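Chitin oligosaccharide binding protein NagB2 (Paenibacillus sp. FPU-7, PDB 7EHU) binds chitin oligosaccharides as an extracellular solute-binding protein, probably passing N,N'-diacetylchitobiose and N,N',N''-triacetylchitotriose to a membrane uptake system. Local coordinates at residues 112-117 / 334-339; 237-242 / 246-251. One frame throughout, in Å; residues are numbered along the deposited sequence.

Contact 1 (112-117 / 334-339)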
# COMPACT_ATOMS: atom_id res chain seq x y z
N LEU A 112 6.94 -19.50 -8.05
CA LEU A 112 6.61 -20.14 -9.32
C LEU A 112 6.66 -19.12 -10.45
O LEU A 112 5.95 -18.11 -10.37
CB LEU A 112 5.20 -20.73 -9.22
CG LEU A 112 4.74 -21.64 -10.36
CD1 LEU A 112 5.47 -22.97 -10.32
CD2 LEU A 112 3.24 -21.85 -10.31
N PRO A 113 7.45 -19.33 -11.51
CA PRO A 113 7.35 -18.44 -12.67
C PRO A 113 6.03 -18.68 -13.40
O PRO A 113 5.60 -19.83 -13.58
CB PRO A 113 8.57 -18.81 -13.52
CG PRO A 113 8.88 -20.19 -13.15
CD PRO A 113 8.46 -20.38 -11.71
N LEU A 114 5.39 -17.59 -13.81
CA LEU A 114 4.01 -17.65 -14.29
C LEU A 114 3.83 -17.41 -15.78
O LEU A 114 2.70 -17.49 -16.26
CB LEU A 114 3.16 -16.62 -13.53
CG LEU A 114 3.14 -16.78 -12.02
CD1 LEU A 114 2.32 -15.71 -11.36
CD2 LEU A 114 2.64 -18.15 -11.62
N ASN A 115 4.90 -17.16 -16.54
CA ASN A 115 4.74 -16.75 -17.93
C ASN A 115 3.93 -17.77 -18.74
O ASN A 115 3.00 -17.42 -19.47
CB ASN A 115 6.11 -16.52 -18.58
CG ASN A 115 6.94 -15.45 -17.86
OD1 ASN A 115 7.16 -15.52 -16.66
ND2 ASN A 115 7.45 -14.49 -18.61
N ASP A 116 4.29 -19.06 -18.64
CA ASP A 116 3.58 -20.07 -19.41
C ASP A 116 2.14 -20.22 -18.93
O ASP A 116 1.22 -20.41 -19.74
CB ASP A 116 4.31 -21.41 -19.32
CG ASP A 116 5.40 -21.56 -20.38
OD1 ASP A 116 5.60 -20.61 -21.18
OD2 ASP A 116 6.04 -22.64 -20.42
N ILE A 117 1.93 -20.14 -17.61
CA ILE A 117 0.57 -20.20 -17.09
C ILE A 117 -0.26 -19.06 -17.64
O ILE A 117 -1.43 -19.24 -18.02
CB ILE A 117 0.58 -20.21 -15.55
CG1 ILE A 117 1.10 -21.55 -15.06
CG2 ILE A 117 -0.81 -19.88 -14.99
CD1 ILE A 117 1.65 -21.50 -13.65
N ALA A 334 -6.16 -23.26 -11.63
CA ALA A 334 -7.60 -23.02 -11.57
C ALA A 334 -7.92 -21.81 -10.70
O ALA A 334 -8.81 -21.02 -11.03
CB ALA A 334 -8.34 -24.27 -11.09
N PHE A 335 -7.21 -21.66 -9.58
CA PHE A 335 -7.41 -20.50 -8.74
C PHE A 335 -7.08 -19.22 -9.50
O PHE A 335 -7.84 -18.24 -9.46
CB PHE A 335 -6.55 -20.58 -7.47
CG PHE A 335 -6.57 -19.31 -6.67
CD1 PHE A 335 -7.67 -18.99 -5.88
CD2 PHE A 335 -5.55 -18.40 -6.77
CE1 PHE A 335 -7.72 -17.81 -5.18
CE2 PHE A 335 -5.60 -17.20 -6.06
CZ PHE A 335 -6.69 -16.90 -5.28
N ILE A 336 -5.94 -19.20 -10.20
CA ILE A 336 -5.57 -18.01 -10.98
C ILE A 336 -6.65 -17.69 -12.00
O ILE A 336 -7.09 -16.54 -12.15
CB ILE A 336 -4.18 -18.19 -11.62
CG1 ILE A 336 -3.08 -18.26 -10.55
CG2 ILE A 336 -3.88 -17.08 -12.64
CD1 ILE A 336 -1.78 -18.77 -11.06
N LYS A 337 -7.12 -18.73 -12.70
CA LYS A 337 -8.16 -18.57 -13.71
C LYS A 337 -9.41 -17.95 -13.13
O LYS A 337 -10.08 -17.13 -13.79
CB LYS A 337 -8.48 -19.94 -14.31
CG LYS A 337 -9.63 -19.93 -15.31
CD LYS A 337 -10.10 -21.33 -15.72
CE LYS A 337 -10.70 -22.09 -14.58
NZ LYS A 337 -12.19 -21.93 -14.52
N ASN A 338 -9.77 -18.35 -11.91
CA ASN A 338 -11.03 -17.92 -11.32
C ASN A 338 -10.92 -16.64 -10.52
O ASN A 338 -11.93 -15.96 -10.35
CB ASN A 338 -11.60 -19.04 -10.45
CG ASN A 338 -12.09 -20.21 -11.29
OD1 ASN A 338 -12.50 -20.03 -12.44
ND2 ASN A 338 -12.09 -21.41 -10.72
N PHE A 339 -9.73 -16.27 -10.06
CA PHE A 339 -9.57 -15.03 -9.32
C PHE A 339 -9.31 -13.85 -10.25
O PHE A 339 -9.89 -12.77 -10.06
CB PHE A 339 -8.41 -15.14 -8.33
CG PHE A 339 -8.32 -13.98 -7.38
CD1 PHE A 339 -9.19 -13.86 -6.33
CD2 PHE A 339 -7.36 -13.00 -7.55
CE1 PHE A 339 -9.12 -12.79 -5.46
CE2 PHE A 339 -7.28 -11.92 -6.68
CZ PHE A 339 -8.16 -11.82 -5.63

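Contact 2 (237-242 / 246-251)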
# COMPACT_ATOMS: atom_id res chain seq x y z
N LYS A 237 12.77 16.44 8.21
CA LYS A 237 12.56 17.67 8.97
C LYS A 237 11.12 18.14 8.88
O LYS A 237 10.53 18.56 9.89
CB LYS A 237 13.53 18.77 8.52
CG LYS A 237 14.97 18.46 8.93
CD LYS A 237 15.97 19.57 8.64
CE LYS A 237 15.36 20.90 9.05
NZ LYS A 237 16.13 22.14 9.02
N ARG A 238 10.52 18.10 7.69
CA ARG A 238 9.13 18.51 7.57
C ARG A 238 8.19 17.55 8.30
O ARG A 238 7.20 17.99 8.91
CB ARG A 238 8.76 18.63 6.09
CG ARG A 238 9.42 19.82 5.37
CD ARG A 238 9.26 19.70 3.88
NE ARG A 238 10.14 20.59 3.14
CZ ARG A 238 9.80 21.73 2.57
NH1 ARG A 238 8.55 22.18 2.59
NH2 ARG A 238 10.73 22.40 1.91
N LEU A 239 8.45 16.24 8.23
CA LEU A 239 7.62 15.28 8.96
C LEU A 239 7.64 15.60 10.45
O LEU A 239 6.60 15.65 11.11
CB LEU A 239 8.15 13.87 8.74
CG LEU A 239 7.39 12.72 9.43
CD1 LEU A 239 5.95 12.59 8.94
CD2 LEU A 239 8.14 11.43 9.23
N LYS A 240 8.84 15.82 11.00
CA LYS A 240 8.96 16.19 12.40
C LYS A 240 8.22 17.50 12.69
O LYS A 240 7.53 17.60 13.71
CB LYS A 240 10.45 16.28 12.75
CG LYS A 240 10.78 16.61 14.19
CD LYS A 240 10.12 15.66 15.18
CE LYS A 240 10.52 15.97 16.61
NZ LYS A 240 9.86 15.03 17.55
N ASP A 241 8.31 18.48 11.79
CA ASP A 241 7.64 19.75 12.04
C ASP A 241 6.12 19.59 12.07
O ASP A 241 5.44 20.25 12.85
CB ASP A 241 8.06 20.81 11.01
CG ASP A 241 7.73 22.24 11.47
OD1 ASP A 241 8.31 22.68 12.50
OD2 ASP A 241 6.90 22.91 10.82
N LEU A 242 5.57 18.68 11.26
CA LEU A 242 4.13 18.45 11.31
C LEU A 242 3.70 17.94 12.68
O LEU A 242 2.61 18.27 13.16
CB LEU A 242 3.74 17.41 10.26
CG LEU A 242 3.83 17.81 8.79
CD1 LEU A 242 3.53 16.61 7.92
CD2 LEU A 242 2.89 18.96 8.46
N GLY A 246 1.60 20.05 16.16
CA GLY A 246 0.30 19.49 16.47
C GLY A 246 -0.57 19.21 15.27
O GLY A 246 -1.78 19.02 15.40
N TYR A 247 0.02 19.15 14.08
CA TYR A 247 -0.76 18.88 12.88
C TYR A 247 -1.05 17.38 12.74
O TYR A 247 -2.16 16.99 12.40
CB TYR A 247 -0.06 19.46 11.65
CG TYR A 247 0.16 20.98 11.65
CD1 TYR A 247 -0.68 21.84 12.36
CD2 TYR A 247 1.18 21.54 10.91
CE1 TYR A 247 -0.51 23.21 12.32
CE2 TYR A 247 1.38 22.92 10.87
CZ TYR A 247 0.53 23.74 11.59
OH TYR A 247 0.65 25.11 11.56
N ILE A 248 -0.06 16.53 13.02
CA ILE A 248 -0.30 15.10 13.16
C ILE A 248 -0.91 14.85 14.54
O ILE A 248 -0.46 15.43 15.54
CB ILE A 248 1.00 14.31 12.96
CG1 ILE A 248 1.46 14.38 11.50
CG2 ILE A 248 0.84 12.85 13.38
CD1 ILE A 248 2.91 13.93 11.25
N ASP A 249 -1.96 14.02 14.61
CA ASP A 249 -2.64 13.64 15.85
C ASP A 249 -1.61 13.35 16.94
O ASP A 249 -0.75 12.49 16.76
CB ASP A 249 -3.47 12.37 15.59
CG ASP A 249 -4.35 11.98 16.76
OD1 ASP A 249 -4.13 12.44 17.89
OD2 ASP A 249 -5.28 11.18 16.52
N PRO A 250 -1.65 14.06 18.08
CA PRO A 250 -0.66 13.79 19.14
C PRO A 250 -0.67 12.38 19.64
O PRO A 250 0.31 11.97 20.27
CB PRO A 250 -1.05 14.76 20.27
CG PRO A 250 -2.47 15.10 20.02
CD PRO A 250 -2.59 15.11 18.49
N ASN A 251 -1.74 11.61 19.43
CA ASN A 251 -1.72 10.23 19.88
C ASN A 251 -1.37 9.24 18.78
O ASN A 251 -1.67 8.05 18.91
CB ASN A 251 -3.03 9.84 20.54
CG ASN A 251 -2.87 8.69 21.53
OD1 ASN A 251 -1.78 8.44 22.07
ND2 ASN A 251 -3.97 8.00 21.79

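Contact 1 (112-117 / 334-339)
The first torsion of I336 (chi1 -66°) sets CG1 trans to the carbonyl carbon, and a nearly extended second torsion (chi2 165°) carries CD1 outward from helix 326-339 to meet I117 and L114. On the other side, I117 has chi1 -72°, which leaves its branch methyl CG2, rather than its longer CG1 arm, as the group that faces the incoming chain. I336 CD1 stands 4.2 Å from I117 CG2 and 4.5 Å from L114 CD2, so a single methyl comes up to a pair of methyls that are themselves 5.1 Å apart, L114 CD2 to I117 CG2. The two isoleucine side chains run at about a right angle to each other, methyl end against methyl branch. Behind this front the first segment closes on itself: L114 CD2 touches I117 CD1 at 4.0 Å, and L112 CD2 reaches the same I117 CD1 at 3.7 Å.

The side chain of F320, on strand 309-320, adds to the apolar patch, touching L112, L114, F335 and I336, while L123 also lies against I336. Backbone bonds from L112 to F320 and from L114 to I139 tie the loop that leads into helix 115-121 to strands 309-320 and 138-154. Another side of helix 326-339 turns polar groups toward helix 44-60: K337 NZ donates to N338 OD1 (2.8 Å) and also forms a salt bridge with E60, to which N338 ND2 makes a hydrogen bond.

The contact thus joins, by hydrocarbon alone, two parts of the solute-binding fold that are far apart in sequence. With 93 Å² buried and nothing directional between the segments, it rests on van der Waals packing and the exclusion of water, the directional bonds being made instead to neighbouring strands and helix 44-60.

Contact 2 (237-242 / 246-251)
L242 meets both Y247 and I248 where helix 230-244 ends in a Schellman motif, with G246 turning the chain out of the helix at a positive phi of 78°. The side chains interlock around this turn. I248 supplies the bump: its CD1 settles into the shallow hollow between two residues one helical turn apart, 3.7 Å from L242 CB and 4.0 Å from L239 CD1. L239 starts out facing away from the loop, but its CG lies trans to the backbone N (chi1 -179°) and the tip swings back to form the far wall.

L242 is the matching projection. Its isobutyl group passes between the two loop side chains, with CB against I248 and CD2 at the rim of the Y247 ring, 3.9 Å from Y247 CD2 and near the ring plane. The L242 and Y247 side chains cross at about a right angle, the apolar contact expected between these positions of a Schellman turn. L177 of helix 170-182 packs on both L242 and Y247, and backbone bonds from Y247 and D249 to I188 lay the departing loop beside strand 188-189.

Further along, an Asx turn bends the loop through D249 OD1 and N251 N. At the helix end, L242 O receives two amides: Y247 N at 2.9 Å, nearly in line with the carbonyl, and I248 N at 3.2 Å, from above the carbonyl plane.

Overall arrangement
Contacts 1 and 2 lie on opposite sides of the chain's centre, their own centres 44 Å apart and their nearest atoms about 32 Å apart, so neither touches the other. In sequence they are nested: the local turn of 237-242 with 246-251 falls within the long excursion closed by 112-117 and 334-339. Their scales differ accordingly, contact 1 bringing together segments 217 residues apart at their closest ends and contact 2 finishing one helix four residues on. Both belong to the outer parts of the solute-binding fold, about 23 and 21 Å from the chain's centre, whereas the bound N-acetylglucosamine units lie in the middle of the molecule between them.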